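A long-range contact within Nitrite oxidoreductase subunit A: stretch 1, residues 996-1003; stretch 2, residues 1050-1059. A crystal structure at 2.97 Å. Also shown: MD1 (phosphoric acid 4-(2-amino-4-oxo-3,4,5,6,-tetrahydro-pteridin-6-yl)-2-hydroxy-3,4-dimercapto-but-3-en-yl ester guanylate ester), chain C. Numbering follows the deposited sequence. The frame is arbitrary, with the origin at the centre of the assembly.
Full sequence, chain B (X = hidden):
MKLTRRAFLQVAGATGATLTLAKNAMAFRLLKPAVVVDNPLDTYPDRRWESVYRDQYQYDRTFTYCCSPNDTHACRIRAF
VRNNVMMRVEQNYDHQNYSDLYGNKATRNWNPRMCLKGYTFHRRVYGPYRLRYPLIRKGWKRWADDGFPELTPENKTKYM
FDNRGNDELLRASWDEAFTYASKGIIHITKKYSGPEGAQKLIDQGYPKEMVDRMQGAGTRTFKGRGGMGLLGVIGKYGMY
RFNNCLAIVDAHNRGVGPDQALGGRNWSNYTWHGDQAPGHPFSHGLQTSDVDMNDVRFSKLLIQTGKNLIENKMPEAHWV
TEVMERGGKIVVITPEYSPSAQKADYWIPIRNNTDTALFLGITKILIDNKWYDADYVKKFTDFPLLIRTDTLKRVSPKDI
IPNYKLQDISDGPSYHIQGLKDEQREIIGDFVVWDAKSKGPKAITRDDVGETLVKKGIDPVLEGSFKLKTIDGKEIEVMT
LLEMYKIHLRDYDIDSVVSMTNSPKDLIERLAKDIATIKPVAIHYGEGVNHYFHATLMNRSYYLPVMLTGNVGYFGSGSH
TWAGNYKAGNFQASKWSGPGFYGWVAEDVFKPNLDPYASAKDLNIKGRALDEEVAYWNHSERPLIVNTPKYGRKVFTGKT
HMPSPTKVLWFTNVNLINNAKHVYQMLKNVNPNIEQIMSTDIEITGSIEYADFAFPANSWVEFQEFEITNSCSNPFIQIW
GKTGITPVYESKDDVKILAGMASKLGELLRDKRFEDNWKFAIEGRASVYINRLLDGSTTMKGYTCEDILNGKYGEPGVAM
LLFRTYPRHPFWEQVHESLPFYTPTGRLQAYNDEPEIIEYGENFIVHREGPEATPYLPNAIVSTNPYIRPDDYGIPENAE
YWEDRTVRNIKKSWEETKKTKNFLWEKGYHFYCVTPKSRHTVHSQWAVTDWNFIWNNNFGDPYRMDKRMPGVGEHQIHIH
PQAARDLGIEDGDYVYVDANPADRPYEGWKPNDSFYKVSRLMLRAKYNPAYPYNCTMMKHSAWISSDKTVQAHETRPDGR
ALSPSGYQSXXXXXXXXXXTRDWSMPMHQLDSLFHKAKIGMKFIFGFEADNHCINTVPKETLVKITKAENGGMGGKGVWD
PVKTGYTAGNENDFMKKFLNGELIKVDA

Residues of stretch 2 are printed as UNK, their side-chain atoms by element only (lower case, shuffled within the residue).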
# COMPACT_ATOMS: atom_id res chain seq x y z
N TYR B 996 -9.45 21.87 21.07
CA TYR B 996 -8.25 21.17 21.53
C TYR B 996 -8.50 19.66 21.58
O TYR B 996 -7.60 18.87 21.26
CB TYR B 996 -7.82 21.68 22.90
CG TYR B 996 -6.64 20.93 23.48
CD1 TYR B 996 -5.38 21.03 22.91
CD2 TYR B 996 -6.78 20.13 24.61
CE1 TYR B 996 -4.29 20.35 23.43
CE2 TYR B 996 -5.70 19.45 25.14
CZ TYR B 996 -4.46 19.56 24.55
OH TYR B 996 -3.39 18.88 25.08
N LYS B 997 -9.70 19.26 21.99
CA LYS B 997 -10.06 17.84 21.97
C LYS B 997 -9.91 17.28 20.56
O LYS B 997 -9.46 16.15 20.38
CB LYS B 997 -11.49 17.66 22.48
CG LYS B 997 -11.97 16.22 22.53
CD LYS B 997 -13.47 16.14 22.76
CE LYS B 997 -13.83 16.49 24.20
NZ LYS B 997 -15.29 16.31 24.46
N VAL B 998 -10.31 18.06 19.56
CA VAL B 998 -10.14 17.64 18.17
C VAL B 998 -8.67 17.62 17.78
O VAL B 998 -8.23 16.78 16.99
CB VAL B 998 -10.97 18.57 17.25
CG1 VAL B 998 -11.05 18.01 15.85
CG2 VAL B 998 -12.34 18.81 17.83
N SER B 999 -7.88 18.56 18.31
CA SER B 999 -6.51 18.75 17.82
C SER B 999 -5.51 17.79 18.47
O SER B 999 -4.54 17.38 17.83
CB SER B 999 -6.08 20.20 18.01
OG SER B 999 -7.12 21.08 17.59
N ARG B 1000 -5.68 17.46 19.76
CA ARG B 1000 -4.67 16.61 20.41
C ARG B 1000 -4.76 15.17 19.91
O ARG B 1000 -5.85 14.57 19.91
CB ARG B 1000 -4.85 16.64 21.92
CG ARG B 1000 -3.56 16.36 22.65
CD ARG B 1000 -3.79 15.95 24.10
NE ARG B 1000 -2.56 15.44 24.71
CZ ARG B 1000 -2.48 14.98 25.95
NH1 ARG B 1000 -3.55 14.96 26.74
NH2 ARG B 1000 -1.32 14.53 26.41
N LEU B 1001 -3.62 14.60 19.48
CA LEU B 1001 -3.61 13.29 18.83
C LEU B 1001 -3.49 12.18 19.88
O LEU B 1001 -2.61 12.22 20.75
CB LEU B 1001 -2.52 13.19 17.75
CG LEU B 1001 -2.17 11.79 17.19
CD1 LEU B 1001 -3.40 11.20 16.51
CD2 LEU B 1001 -1.00 11.82 16.15
N MET B 1002 -4.34 11.17 19.74
CA MET B 1002 -4.41 9.99 20.59
C MET B 1002 -4.58 8.80 19.67
O MET B 1002 -5.66 8.61 19.09
CB MET B 1002 -5.57 10.05 21.58
CG MET B 1002 -5.50 8.94 22.60
SD MET B 1002 -6.72 9.07 23.93
CE MET B 1002 -8.20 8.72 22.99
N LEU B 1003 -3.49 8.07 19.44
CA LEU B 1003 -3.51 6.87 18.62
C LEU B 1003 -2.91 5.70 19.40
O LEU B 1003 -2.32 5.87 20.47
CB LEU B 1003 -2.78 7.12 17.31
CG LEU B 1003 -1.25 7.02 17.29
CD1 LEU B 1003 -0.79 7.21 15.86
CD2 LEU B 1003 -0.59 8.03 18.22
N UNK B 1050 -9.61 8.63 10.47
CA UNK B 1050 -8.79 7.47 10.77
C UNK B 1050 -8.26 7.48 12.21
O UNK B 1050 -7.56 6.54 12.60
c UNK B 1050 -7.63 7.38 9.79
o UNK B 1050 -8.06 7.65 8.45
N UNK B 1051 -8.49 8.55 12.96
CA UNK B 1051 -8.06 8.66 14.34
C UNK B 1051 -9.28 8.89 15.22
O UNK B 1051 -10.32 9.37 14.75
c UNK B 1051 -3.74 9.55 12.82
c UNK B 1051 -4.02 10.15 11.61
c UNK B 1051 -6.00 9.93 13.53
c UNK B 1051 -6.26 10.54 12.32
c UNK B 1051 -4.73 9.44 13.78
c UNK B 1051 -5.28 10.65 11.36
c UNK B 1051 -7.08 9.83 14.57
N UNK B 1052 -9.15 8.57 16.51
CA UNK B 1052 -10.18 8.97 17.46
C UNK B 1052 -10.16 10.48 17.65
O UNK B 1052 -11.17 11.16 17.47
n UNK B 1052 -11.88 6.27 23.07
c UNK B 1052 -10.08 6.73 18.69
n UNK B 1052 -10.90 6.34 21.00
c UNK B 1052 -10.86 5.99 22.28
n UNK B 1052 -9.80 5.37 22.77
c UNK B 1052 -9.83 6.07 20.04
c UNK B 1052 -9.99 8.24 18.79
N UNK B 1053 -9.00 11.01 18.01
CA UNK B 1053 -8.78 12.45 18.10
C UNK B 1053 -7.44 12.79 17.44
O UNK B 1053 -6.52 11.96 17.40
o UNK B 1053 -12.85 10.93 22.91
c UNK B 1053 -11.87 11.44 22.09
c UNK B 1053 -9.69 11.25 21.15
c UNK B 1053 -12.07 12.61 21.39
c UNK B 1053 -10.68 10.75 21.97
c UNK B 1053 -9.86 12.42 20.43
c UNK B 1053 -11.07 13.10 20.58
c UNK B 1053 -8.76 12.96 19.55
N UNK B 1054 -7.35 14.01 16.93
CA UNK B 1054 -6.10 14.51 16.39
C UNK B 1054 -5.71 13.83 15.09
O UNK B 1054 -6.43 13.01 14.52
N UNK B 1055 -4.53 14.21 14.62
CA UNK B 1055 -3.98 13.66 13.39
C UNK B 1055 -2.47 13.58 13.52
O UNK B 1055 -1.87 14.12 14.45
o UNK B 1055 -3.72 14.04 11.01
c UNK B 1055 -4.37 14.50 12.17
N UNK B 1056 -1.85 12.92 12.54
CA UNK B 1056 -0.39 12.91 12.45
C UNK B 1056 0.16 14.29 12.17
O UNK B 1056 1.38 14.49 12.29
c UNK B 1056 0.12 12.55 9.97
o UNK B 1056 -2.27 12.37 9.93
n UNK B 1056 -1.25 12.95 8.01
c UNK B 1056 0.06 11.93 11.36
c UNK B 1056 -1.24 12.61 9.30
N UNK B 1057 -0.69 15.25 11.82
CA UNK B 1057 -0.28 16.63 11.61
C UNK B 1057 -0.48 17.50 12.85
O UNK B 1057 -0.41 18.72 12.76
c UNK B 1057 -1.08 17.24 10.45
c UNK B 1057 -0.87 16.66 9.04
n UNK B 1057 0.69 17.08 7.25
o UNK B 1057 1.52 16.48 9.23
c UNK B 1057 0.56 16.73 8.52
N UNK B 1058 -0.73 16.88 14.01
CA UNK B 1058 -0.77 17.63 15.27
C UNK B 1058 0.61 17.91 15.85
O UNK B 1058 0.73 18.77 16.72
o UNK B 1058 -2.96 16.77 15.88
c UNK B 1058 -1.62 16.88 16.30
N UNK B 1059 1.64 17.21 15.38
CA UNK B 1059 2.99 17.35 15.93
C UNK B 1059 3.96 17.76 14.83
O UNK B 1059 5.13 17.37 14.85
c UNK B 1059 3.14 14.83 15.71
c UNK B 1059 3.43 16.04 16.60
c UNK B 1059 4.28 14.41 14.81
c UNK B 1059 2.73 15.87 17.94
PB MD1 C . -1.74 15.37 -1.95
O3B MD1 C . -2.19 13.81 -1.73
O1B MD1 C . -2.68 16.26 -1.17
O2B MD1 C . -1.85 15.71 -3.42
O3A MD1 C . -0.18 15.66 -1.47
C10 MD1 C . 0.76 14.64 -1.34
C11 MD1 C . 1.66 14.93 -0.10
O11 MD1 C . 1.10 14.11 1.16
C12 MD1 C . 2.94 14.65 -0.37
S12 MD1 C . 3.36 13.88 -1.96
C13 MD1 C . 4.15 14.94 0.57
S13 MD1 C . 5.75 14.42 -0.13
C14 MD1 C . 4.18 15.54 1.89
N15 MD1 C . 4.54 14.33 2.88
C16 MD1 C . 4.30 14.56 4.25
C15 MD1 C . 4.85 13.61 5.25
O14 MD1 C . 5.50 12.68 4.88
N17 MD1 C . 4.60 13.81 6.70
C17 MD1 C . 3.76 15.01 7.18
N16 MD1 C . 3.52 15.21 8.60
N18 MD1 C . 3.19 15.99 6.18
C20 MD1 C . 3.42 15.81 4.77
N8 MD1 C . 2.87 16.75 3.88
C7 MD1 C . 3.07 16.45 2.33
PA MD1 C . -3.62 13.19 -2.28
O1A MD1 C . -3.49 11.71 -2.52
O2A MD1 C . -4.66 13.44 -1.22
O5' MD1 C . -4.18 13.93 -3.63
C5' MD1 C . -5.26 13.30 -4.27
C4' MD1 C . -6.62 13.97 -3.86
O4' MD1 C . -7.43 14.31 -5.14
C1' MD1 C . -8.53 13.21 -5.24
N9 MD1 C . -8.58 12.62 -6.61
C4 MD1 C . -8.98 13.38 -7.61
N3 MD1 C . -9.42 14.79 -7.65
C2 MD1 C . -9.82 15.38 -8.92
N2 MD1 C . -10.25 16.77 -8.96
N1 MD1 C . -9.79 14.61 -10.14
C6 MD1 C . -9.37 13.25 -10.09
O6 MD1 C . -9.35 12.61 -11.09
C5 MD1 C . -8.95 12.63 -8.75
N7 MD1 C . -8.53 11.42 -8.42
C8 MD1 C . -8.29 11.39 -7.09
C2' MD1 C . -8.21 12.33 -4.37
O2' MD1 C . -9.42 11.75 -3.78
C3' MD1 C . -7.35 13.15 -3.22
O3' MD1 C . -8.27 13.86 -2.34

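Position 1050 carries one carbon and then one oxygen, a short hydroxyl side chain that lies out of reach of stretch 1. It is Ser 1050, and its hydroxyl is hydrogen-bonded elsewhere in the structure.

Position 1051 has one carbon followed by a ring of six carbons and no heteroatom. CA-to-CB points toward stretch 1, and a ring carbon comes 3.5 Å from Leu 1001 CD1. A plain six-carbon ring means phenylalanine: Phe 1051, whose CD2 makes that apolar contact.

At position 1052 three carbons lead to a nitrogen, then to a carbon bearing two more nitrogens. Met 1002 CE sits over one face of this planar, three-nitrogen end. Such an end is a guanidinium, so this is Arg 1052, with NH1 3.7 Å from Met 1002 CE; the face accepts a methyl while NE and NH1 find their hydrogen bonds elsewhere in the structure.

Position 1053 shows one carbon, a six-carbon ring and a single oxygen on that ring. Its CB is 3.3 Å from Arg 1000 O and 3.4 Å from Lys 997 O. The oxygen borne by the ring identifies Tyr 1053, which has more surface covered by the other stretch than any other residue of stretch 2. The aliphatic part of Lys 997 reaches the ring, CG to Tyr 1053 CE2 at 3.8 Å, and Met 1002 CE approaches its edge, 3.4 Å from Tyr 1053 CE1.

Position 1054 has no side-chain atoms, so it is Gly 1054. Its phi of 71° by itself favours glycine, and the packing agrees: an ideal CB would lie 2.2 Å from Leu 1001 CA and 2.6 Å from Arg 1000 C, both clashes. The bare CA instead settles 3.7 Å from Leu 1001 CA.

Position 1055 has one carbon and one oxygen, with CA-to-CB pointing away from stretch 1. This is Ser 1055; its backbone O lies 3.0 Å from Leu 1001 CD2.

Position 1056 has three carbons, the third carrying one oxygen and one nitrogen. This carboxamide on a two-carbon arm is Gln 1056, with CA-to-CB pointing away; its backbone N is 3.9 Å from Leu 1001 CD2.

Position 1057 repeats that pattern but touches nothing on stretch 1. It is Gln 1057, which turns to the cofactor: MD1 N16 donates to Gln 1057 OE1 at 2.5 Å, and Gln 1057 NE2 donates to MD1 N18 at 2.9 Å.

Position 1058 again has one carbon and one oxygen, with CA-to-CB toward stretch 1 and the oxygen 2.6 Å from Ser 999 O. It is Ser 1058, whose OG donates to that carbonyl and accepts from Ser 1055 N at 3.3 Å.

Position 1059 has four carbons, forked at the first, one arm two carbons long: Ile 1059, without a close contact here.

The contact works by answering backbone groups where a helix gives way to extended chain. Gly 1054 N bonds weakly to Val 998 O at 2.9 Å, Ser 1058 takes the next carbonyl, and Met 1002 N donates to Tyr 1053 O at 3.3 Å. Glycine permits the close approach; Leu 1001 packs on Phe 1051 beside it, while Met 1002 packs against Arg 1052 and Tyr 1053.

Stretch 2 (1050-1059) SFRYGSQQSI
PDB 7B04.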